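Local coordinates for protein DNA annealing helicase and endonuclease ZRANB3 (Homo sapiens, PDB 5MKW) that rewinds DNA and cleaves it to preserve genome stability at stalled replication forks, and is represented here by its zinc-binding HNH endonuclease domain, at residues A[14-18]-A[19-23]; A[53-56]-A[57-60]; A[93-97]-A[98-102]; A[101-104]-A[105-109]. All coordinates share one frame; numbering follows the deposited sequence.

From the N terminus, interaction 1 turns the chain out of helix 5-16 into a loop carrying the first two zinc-binding cysteines. Interaction 2 starts helix 56-64, on the opposite side of the chain's centre. Interaction 3 turns strand 92-96 into helix 97-118 and supplies the other two cysteines, so that the metal ties it to interaction 1. Interaction 4 continues along the same helix and shares Lys101 and Glu102 with interaction 3. All four are local contacts that follow in series; none encloses a long loop, and only the last two overlap. Lys101 packs on Leu54 and Pro55 and bonds weakly to Gln58, bringing interaction 2 up to the long helix, and Leu22 touches Arg103.

Interaction 1: A[14-18]-A[19-23]; sequences ETEHG and VCQLC. With ZN (zinc ion), chain C.
Glu16 and Val19 close a type I' beta turn where helix 5-16 ends. Val19 N gives a hydrogen bond to Glu16 O at 3.1 Å, bent to 143° and coming from above the carbonyl plane. His17 and Gly18, at the corners, both have positive phi, a conformation that suits the glycine, and Gly18 is further tied by backbone bonds to Ala27 and Gln28. Beyond the turn the chain folds back and the Glu16 carboxylate stacks on the amide of Gln21, their planes 18° apart, with Glu16 OE1 3.5 Å from Gln21 CG. A bend at chi2 (-58°) curls Gln21 back, and its NE2 reaches Val19 O at 2.9 Å, an acceptor that lies almost in the amide plane. Glu16 OE1 is also hydrogen-bonded to Thr94 of strand 92-96. Next comes the CxxC turn: Cys20 SG and Cys23 SG bind the zinc ion, the latter at 2.3 Å, and Cys20 SG accepts from Leu22 N and from Cys23 N, the second at 3.6 Å. Cys96 and Cys99 complete the site. The two N-H groups directed at Cys20 SG would probably offset some of the negative charge on a metal-bound thiolate.

Interaction 2: A[53-56]-A[57-60]; sequences KLPL and EQLN
The Asn60 carboxamide lies with one face over the Leu56 backbone, Leu56 O sitting 3.3 Å beneath Asn60 CG; Leu56 CD1 is on that same side, 3.6 Å from Asn60 OD1. The Gln58 amide likewise takes methyl groups on one face, Leu54 CD2 standing 4.0 Å from Gln58 NE2 with Leu54 CD1 beside it. Its oxygen OE1 makes a weak hydrogen bond to Lys101 of helix 97-118. Under these side chains helix 56-64 begins, with Pro55 at the N-cap. Pro55 O accepts from Leu59 N at 2.9 Å in a nearly straight bond (172°) and only weakly from Gln58 N, while Leu56 O takes Asn60 N at 2.8 Å. Leu59, with CG anti to its carbonyl carbon (chi1 -65°), folds back toward the residues before the helix: its CD2 is 4.0 Å from Leu54 CB and its CD1 3.5 Å from Leu54 O. Cutting Leu59 back to an alanine would remove CG and both methyls, and is likely to open a gap beside Leu54 CB and cost Tyr47 of helix 39-47 one of its apolar neighbours. The chemistry is thus divided: backbone bonds start the first turn, and the buried leucine pair packs the incoming loop against it.

Interaction 3: A[93-97]-A[98-102]; sequences QTLCT and VCHKE. With ZN (zinc ion), chain C.
Cys96 and Cys99 meet at a strand-to-helix corner, a local contact in which strand 92-96 passes straight into helix 97-118 near the centre of the chain and both cysteines bind one zinc ion. The two short axes are almost perpendicular, 97° apart. Cys96 is the N-cap: its SG accepts from Cys99 N at 3.4 Å in a nearly straight bond (171°), and its carbonyl oxygen takes His100 N at 2.9 Å, in the carbonyl plane. Cys96 SG lies between its own backbone N and carbonyl carbon (chi1 73°), a torsion that turns the sulfur toward the first turn of the helix as well as toward the metal. Cys99 SG binds the zinc ion at 2.3 Å and is 3.6 Å from Cys96 SG; Cys20 and Cys23 fill the remaining sites. An antiparallel pair of strands, 72-76 and 92-96, followed by this helix matches the ββα-metal topology of His-Me finger nucleases, consistent with the domain's HNH family; the four-cysteine zinc is distinct from the catalytic metal that gives that motif its name. Leu95 CD1 lies 3.9 Å from His100 CA and comes to the edge of the His100 ring; the His100 side chain also touches Gln73 and Asp75. Thr97 O receives Lys101 N at 3.0 Å, and the Lys101 side chain starts past that same oxygen, its CG 3.3 Å away. Thr97 OG1 is hydrogen-bonded to His70 O.

Interaction 4: A[101-104]-A[105-109]; sequences KERT and ARQAK
Backbone bonds of helix 97-118 join the two segments: Ala105 N to Lys101 O, Arg106 N to Glu102 O, Gln107 N to Arg103 O and Ala108 N to Thr104 O. Of these, the bond from Gln107 N to Arg103 O, at 2.9 Å, runs nearly along the C=O axis. Among the charged groups, Arg103 and Arg106 lie side by side and point the same way. Arg103 NE approaches the edge of the Arg106 guanidinium, 3.0 Å from Arg106 NH2, and the two planes are turned 66° apart. Both atoms are donors, so the pair brings like charges together without a bond; the salt bridge of Arg106 NH1 to Glu110 probably offsets some of that cost. Packing is carried by Gln107, whose CG lies 3.1 Å from Arg103 O and whose NE2 is 3.4 Å from Arg103 CG. Gln107 sets CG beside its own backbone N and runs extended from there, which brings the amide back along the helix to cross the methylenes of Arg103. An alanine replacing Gln107 would likely strip this cover from Arg103 CG and CD and leave the arginine chain freer to turn. In a further polar contact, Thr104 OG1 bonds back to His100 O. Around the helix, Arg103 touches Leu22 of the zinc-binding loop, Gln107 meets Pro79 in the loop after strand 72-76, and Lys101 rests on the loop leading into helix 56-64.

Interaction 1: A[14-18]-A[19-23]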
# COMPACT_ATOMS: atom_id res chain seq x y z
N GLU A 14 -14.86 -4.05 -0.64
CA GLU A 14 -16.10 -4.86 -0.82
C GLU A 14 -15.80 -6.05 -1.72
O GLU A 14 -16.46 -7.07 -1.63
CB GLU A 14 -17.19 -4.01 -1.48
CG GLU A 14 -17.90 -3.02 -0.58
CD GLU A 14 -18.89 -2.16 -1.36
OE1 GLU A 14 -19.09 -0.98 -0.98
OE2 GLU A 14 -19.21 -2.55 -2.51
N THR A 15 -14.90 -5.85 -2.70
CA THR A 15 -14.52 -6.89 -3.62
C THR A 15 -13.20 -7.58 -3.27
O THR A 15 -13.08 -8.78 -3.45
CB THR A 15 -14.48 -6.35 -5.07
OG1 THR A 15 -15.80 -6.06 -5.51
CG2 THR A 15 -13.94 -7.38 -6.01
N GLU A 16 -12.20 -6.88 -2.72
CA GLU A 16 -10.86 -7.45 -2.65
C GLU A 16 -10.43 -7.82 -1.24
O GLU A 16 -9.51 -8.64 -1.07
CB GLU A 16 -9.87 -6.47 -3.32
CG GLU A 16 -10.10 -6.40 -4.80
CD GLU A 16 -9.17 -5.49 -5.56
OE1 GLU A 16 -8.33 -4.78 -4.98
OE2 GLU A 16 -9.33 -5.46 -6.80
N HIS A 17 -11.16 -7.31 -0.24
CA HIS A 17 -10.96 -7.63 1.15
C HIS A 17 -9.52 -7.45 1.63
O HIS A 17 -9.04 -8.21 2.46
CB HIS A 17 -11.40 -9.05 1.46
CG HIS A 17 -12.77 -9.35 0.97
ND1 HIS A 17 -13.89 -8.84 1.58
CD2 HIS A 17 -13.19 -9.93 -0.17
CE1 HIS A 17 -14.96 -9.18 0.88
NE2 HIS A 17 -14.56 -9.82 -0.20
N GLY A 18 -8.83 -6.43 1.11
CA GLY A 18 -7.51 -6.12 1.58
C GLY A 18 -6.47 -7.12 1.13
O GLY A 18 -5.41 -7.23 1.76
N VAL A 19 -6.72 -7.79 0.00
CA VAL A 19 -5.76 -8.75 -0.61
C VAL A 19 -5.02 -8.12 -1.77
O VAL A 19 -5.65 -7.48 -2.64
CB VAL A 19 -6.49 -9.99 -1.16
CG1 VAL A 19 -5.48 -10.96 -1.77
CG2 VAL A 19 -7.25 -10.66 -0.03
N CYS A 20 -3.70 -8.09 -1.68
CA CYS A 20 -2.90 -7.39 -2.70
C CYS A 20 -3.07 -8.07 -4.04
O CYS A 20 -2.94 -9.32 -4.14
CB CYS A 20 -1.42 -7.40 -2.35
SG CYS A 20 -0.36 -6.54 -3.55
N GLN A 21 -3.35 -7.28 -5.07
CA GLN A 21 -3.65 -7.85 -6.38
C GLN A 21 -2.40 -8.17 -7.18
O GLN A 21 -2.49 -8.87 -8.17
CB GLN A 21 -4.56 -6.92 -7.17
CG GLN A 21 -5.90 -6.73 -6.51
CD GLN A 21 -6.65 -8.06 -6.30
OE1 GLN A 21 -7.09 -8.68 -7.26
NE2 GLN A 21 -6.79 -8.49 -5.06
N LEU A 22 -1.24 -7.75 -6.68
CA LEU A 22 0.05 -8.09 -7.32
C LEU A 22 0.70 -9.31 -6.70
O LEU A 22 1.17 -10.17 -7.44
CB LEU A 22 1.02 -6.92 -7.31
CG LEU A 22 0.48 -5.67 -8.02
CD1 LEU A 22 1.51 -4.57 -8.13
CD2 LEU A 22 -0.11 -6.02 -9.38
N CYS A 23 0.78 -9.38 -5.37
CA CYS A 23 1.52 -10.44 -4.71
C CYS A 23 0.65 -11.37 -3.87
O CYS A 23 1.14 -12.38 -3.39
CB CYS A 23 2.63 -9.84 -3.84
SG CYS A 23 2.04 -9.11 -2.30
ZN ZN C . 1.78 -6.85 -2.62

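Interaction 2: A[53-56]-A[57-60]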
# COMPACT_ATOMS: atom_id res chain seq x y z
N LYS A 53 10.04 -5.63 4.74
CA LYS A 53 10.60 -4.79 3.71
C LYS A 53 10.15 -3.33 3.75
O LYS A 53 10.62 -2.54 2.98
CB LYS A 53 10.27 -5.37 2.35
CG LYS A 53 11.04 -6.64 2.06
CD LYS A 53 10.72 -7.13 0.65
CE LYS A 53 11.69 -8.21 0.19
NZ LYS A 53 11.79 -8.21 -1.30
N LEU A 54 9.29 -2.97 4.68
CA LEU A 54 8.84 -1.59 4.81
C LEU A 54 9.92 -0.74 5.47
O LEU A 54 10.75 -1.27 6.18
CB LEU A 54 7.58 -1.54 5.65
CG LEU A 54 6.34 -2.14 4.96
CD1 LEU A 54 5.27 -2.45 5.97
CD2 LEU A 54 5.84 -1.20 3.86
N PRO A 55 9.87 0.59 5.29
CA PRO A 55 10.79 1.48 6.03
C PRO A 55 10.68 1.36 7.54
O PRO A 55 9.59 1.17 8.09
CB PRO A 55 10.37 2.90 5.59
CG PRO A 55 9.55 2.74 4.36
CD PRO A 55 8.90 1.36 4.49
N LEU A 56 11.84 1.42 8.20
CA LEU A 56 11.95 1.40 9.64
C LEU A 56 11.01 2.39 10.30
O LEU A 56 10.41 2.11 11.31
CB LEU A 56 13.38 1.68 10.06
CG LEU A 56 13.62 1.80 11.55
CD1 LEU A 56 13.23 0.52 12.30
CD2 LEU A 56 15.08 2.11 11.83
N GLU A 57 10.88 3.57 9.70
CA GLU A 57 10.01 4.60 10.23
C GLU A 57 8.55 4.08 10.30
O GLU A 57 7.83 4.25 11.28
CB GLU A 57 10.11 5.83 9.29
CG GLU A 57 9.15 6.98 9.60
CD GLU A 57 9.51 7.70 10.91
OE1 GLU A 57 10.72 7.72 11.28
OE2 GLU A 57 8.60 8.26 11.56
N GLN A 58 8.14 3.39 9.26
CA GLN A 58 6.76 2.92 9.19
C GLN A 58 6.57 1.77 10.15
O GLN A 58 5.57 1.71 10.88
CB GLN A 58 6.39 2.55 7.76
CG GLN A 58 4.94 2.13 7.66
CD GLN A 58 4.44 2.09 6.23
OE1 GLN A 58 4.98 2.77 5.37
NE2 GLN A 58 3.45 1.25 5.95
N LEU A 59 7.54 0.86 10.16
CA LEU A 59 7.51 -0.26 11.09
C LEU A 59 7.47 0.21 12.55
O LEU A 59 6.72 -0.35 13.37
CB LEU A 59 8.72 -1.19 10.87
CG LEU A 59 8.71 -1.89 9.51
CD1 LEU A 59 10.02 -2.64 9.28
CD2 LEU A 59 7.51 -2.84 9.39
N ASN A 60 8.21 1.27 12.89
CA ASN A 60 8.12 1.80 14.25
C ASN A 60 6.67 2.31 14.53
O ASN A 60 6.13 2.13 15.62
CB ASN A 60 9.10 2.95 14.46
CG ASN A 60 10.53 2.49 14.57
OD1 ASN A 60 10.81 1.32 14.86
ND2 ASN A 60 11.45 3.43 14.39

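Interaction 3: A[93-97]-A[98-102]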
# COMPACT_ATOMS: atom_id res chain seq x y z
N GLN A 93 -7.28 -0.88 -7.57
CA GLN A 93 -6.91 -2.16 -7.03
C GLN A 93 -6.27 -1.95 -5.66
O GLN A 93 -5.73 -0.88 -5.38
CB GLN A 93 -5.96 -2.91 -7.97
CG GLN A 93 -4.54 -2.35 -7.98
CD GLN A 93 -3.61 -3.01 -8.96
OE1 GLN A 93 -2.64 -2.37 -9.48
NE2 GLN A 93 -3.97 -4.18 -9.35
N THR A 94 -6.32 -3.01 -4.87
CA THR A 94 -5.65 -3.11 -3.60
C THR A 94 -4.23 -3.54 -3.83
O THR A 94 -3.95 -4.52 -4.56
CB THR A 94 -6.38 -4.19 -2.74
OG1 THR A 94 -7.76 -3.83 -2.57
CG2 THR A 94 -5.72 -4.28 -1.39
N LEU A 95 -3.33 -2.80 -3.21
CA LEU A 95 -1.91 -3.17 -3.12
C LEU A 95 -1.52 -3.22 -1.66
O LEU A 95 -1.88 -2.32 -0.87
CB LEU A 95 -1.02 -2.12 -3.82
CG LEU A 95 -1.15 -1.85 -5.32
CD1 LEU A 95 -0.10 -0.85 -5.78
CD2 LEU A 95 -1.02 -3.13 -6.13
N CYS A 96 -0.71 -4.21 -1.27
CA CYS A 96 -0.06 -4.13 0.01
C CYS A 96 0.91 -2.93 -0.02
O CYS A 96 1.27 -2.37 -1.09
CB CYS A 96 0.70 -5.44 0.31
SG CYS A 96 2.21 -5.68 -0.63
N THR A 97 1.35 -2.51 1.16
CA THR A 97 2.17 -1.31 1.23
C THR A 97 3.58 -1.48 0.67
O THR A 97 4.17 -0.54 0.23
CB THR A 97 2.19 -0.73 2.65
OG1 THR A 97 2.28 -1.79 3.61
CG2 THR A 97 0.87 0.07 2.85
N VAL A 98 4.09 -2.71 0.62
CA VAL A 98 5.37 -2.98 0.03
C VAL A 98 5.27 -2.85 -1.51
O VAL A 98 6.05 -2.15 -2.14
CB VAL A 98 5.90 -4.37 0.44
CG1 VAL A 98 7.08 -4.81 -0.44
CG2 VAL A 98 6.31 -4.38 1.91
N CYS A 99 4.26 -3.43 -2.09
CA CYS A 99 4.02 -3.20 -3.53
C CYS A 99 3.72 -1.73 -3.87
O CYS A 99 4.09 -1.22 -4.92
CB CYS A 99 2.88 -4.08 -4.02
SG CYS A 99 3.29 -5.86 -4.05
N HIS A 100 2.96 -1.08 -3.02
CA HIS A 100 2.61 0.29 -3.25
C HIS A 100 3.88 1.18 -3.24
O HIS A 100 4.01 2.08 -4.05
CB HIS A 100 1.65 0.78 -2.22
CG HIS A 100 1.23 2.18 -2.43
ND1 HIS A 100 1.43 3.17 -1.49
CD2 HIS A 100 0.51 2.75 -3.42
CE1 HIS A 100 0.83 4.27 -1.89
NE2 HIS A 100 0.38 4.08 -3.11
N LYS A 101 4.77 0.94 -2.28
CA LYS A 101 6.03 1.67 -2.22
C LYS A 101 7.01 1.41 -3.39
O LYS A 101 7.66 2.36 -3.86
CB LYS A 101 6.71 1.40 -0.90
CG LYS A 101 6.04 2.16 0.22
CD LYS A 101 6.72 1.88 1.52
CE LYS A 101 5.79 2.22 2.66
NZ LYS A 101 5.58 3.68 2.75
N GLU A 102 7.09 0.16 -3.87
CA GLU A 102 7.83 -0.13 -5.11
C GLU A 102 7.25 0.66 -6.27
O GLU A 102 7.98 1.22 -7.09
CB GLU A 102 7.79 -1.60 -5.47
CG GLU A 102 8.54 -2.52 -4.53
CD GLU A 102 8.19 -4.01 -4.76
OE1 GLU A 102 7.58 -4.34 -5.79
OE2 GLU A 102 8.59 -4.85 -3.94
ZN ZN C . 1.78 -6.85 -2.62

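Interaction 4: A[101-104]-A[105-109]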
# COMPACT_ATOMS: atom_id res chain seq x y z
N LYS A 101 4.77 0.94 -2.28
CA LYS A 101 6.03 1.67 -2.22
C LYS A 101 7.01 1.41 -3.39
O LYS A 101 7.66 2.36 -3.86
CB LYS A 101 6.71 1.40 -0.90
CG LYS A 101 6.04 2.16 0.22
CD LYS A 101 6.72 1.88 1.52
CE LYS A 101 5.79 2.22 2.66
NZ LYS A 101 5.58 3.68 2.75
N GLU A 102 7.09 0.16 -3.87
CA GLU A 102 7.83 -0.13 -5.11
C GLU A 102 7.25 0.66 -6.27
O GLU A 102 7.98 1.22 -7.09
CB GLU A 102 7.79 -1.60 -5.47
CG GLU A 102 8.54 -2.52 -4.53
CD GLU A 102 8.19 -4.01 -4.76
OE1 GLU A 102 7.58 -4.34 -5.79
OE2 GLU A 102 8.59 -4.85 -3.94
N ARG A 103 5.93 0.67 -6.38
CA ARG A 103 5.28 1.42 -7.45
C ARG A 103 5.53 2.93 -7.37
O ARG A 103 5.92 3.56 -8.35
CB ARG A 103 3.77 1.18 -7.45
CG ARG A 103 3.12 2.08 -8.50
CD ARG A 103 2.04 1.38 -9.22
NE ARG A 103 2.48 0.11 -9.80
CZ ARG A 103 1.63 -0.74 -10.36
NH1 ARG A 103 0.37 -0.38 -10.47
NH2 ARG A 103 2.06 -1.88 -10.88
N THR A 104 5.36 3.49 -6.18
CA THR A 104 5.64 4.90 -5.94
C THR A 104 7.09 5.29 -6.27
O THR A 104 7.37 6.34 -6.87
CB THR A 104 5.25 5.20 -4.47
OG1 THR A 104 3.82 5.08 -4.37
CG2 THR A 104 5.61 6.56 -4.09
N ALA A 105 8.03 4.46 -5.85
CA ALA A 105 9.45 4.67 -6.10
C ALA A 105 9.78 4.58 -7.58
O ALA A 105 10.51 5.42 -8.12
CB ALA A 105 10.29 3.69 -5.30
N ARG A 106 9.17 3.63 -8.27
CA ARG A 106 9.32 3.52 -9.72
C ARG A 106 8.75 4.75 -10.46
O ARG A 106 9.40 5.30 -11.36
CB ARG A 106 8.63 2.27 -10.26
CG ARG A 106 8.97 2.03 -11.71
CD ARG A 106 8.48 0.70 -12.22
NE ARG A 106 7.16 0.34 -11.70
CZ ARG A 106 6.02 0.92 -12.08
NH1 ARG A 106 6.02 1.98 -12.88
NH2 ARG A 106 4.88 0.47 -11.60
N GLN A 107 7.59 5.21 -10.03
CA GLN A 107 6.97 6.35 -10.68
C GLN A 107 7.75 7.64 -10.49
O GLN A 107 7.71 8.50 -11.36
CB GLN A 107 5.55 6.51 -10.20
CG GLN A 107 4.70 5.34 -10.62
CD GLN A 107 3.29 5.36 -10.06
OE1 GLN A 107 2.97 6.06 -9.11
NE2 GLN A 107 2.44 4.64 -10.70
N ALA A 108 8.42 7.78 -9.33
CA ALA A 108 9.35 8.92 -9.09
C ALA A 108 10.58 8.90 -10.00
O ALA A 108 10.96 9.93 -10.53
CB ALA A 108 9.78 8.95 -7.63
N LYS A 109 11.11 7.73 -10.29
CA LYS A 109 12.15 7.60 -11.31
C LYS A 109 11.61 7.94 -12.68
O LYS A 109 12.27 8.64 -13.44
CB LYS A 109 12.77 6.21 -11.32
CG LYS A 109 13.41 5.82 -10.00
CD LYS A 109 14.08 7.02 -9.32
CE LYS A 109 14.98 6.59 -8.18
NZ LYS A 109 16.07 5.69 -8.65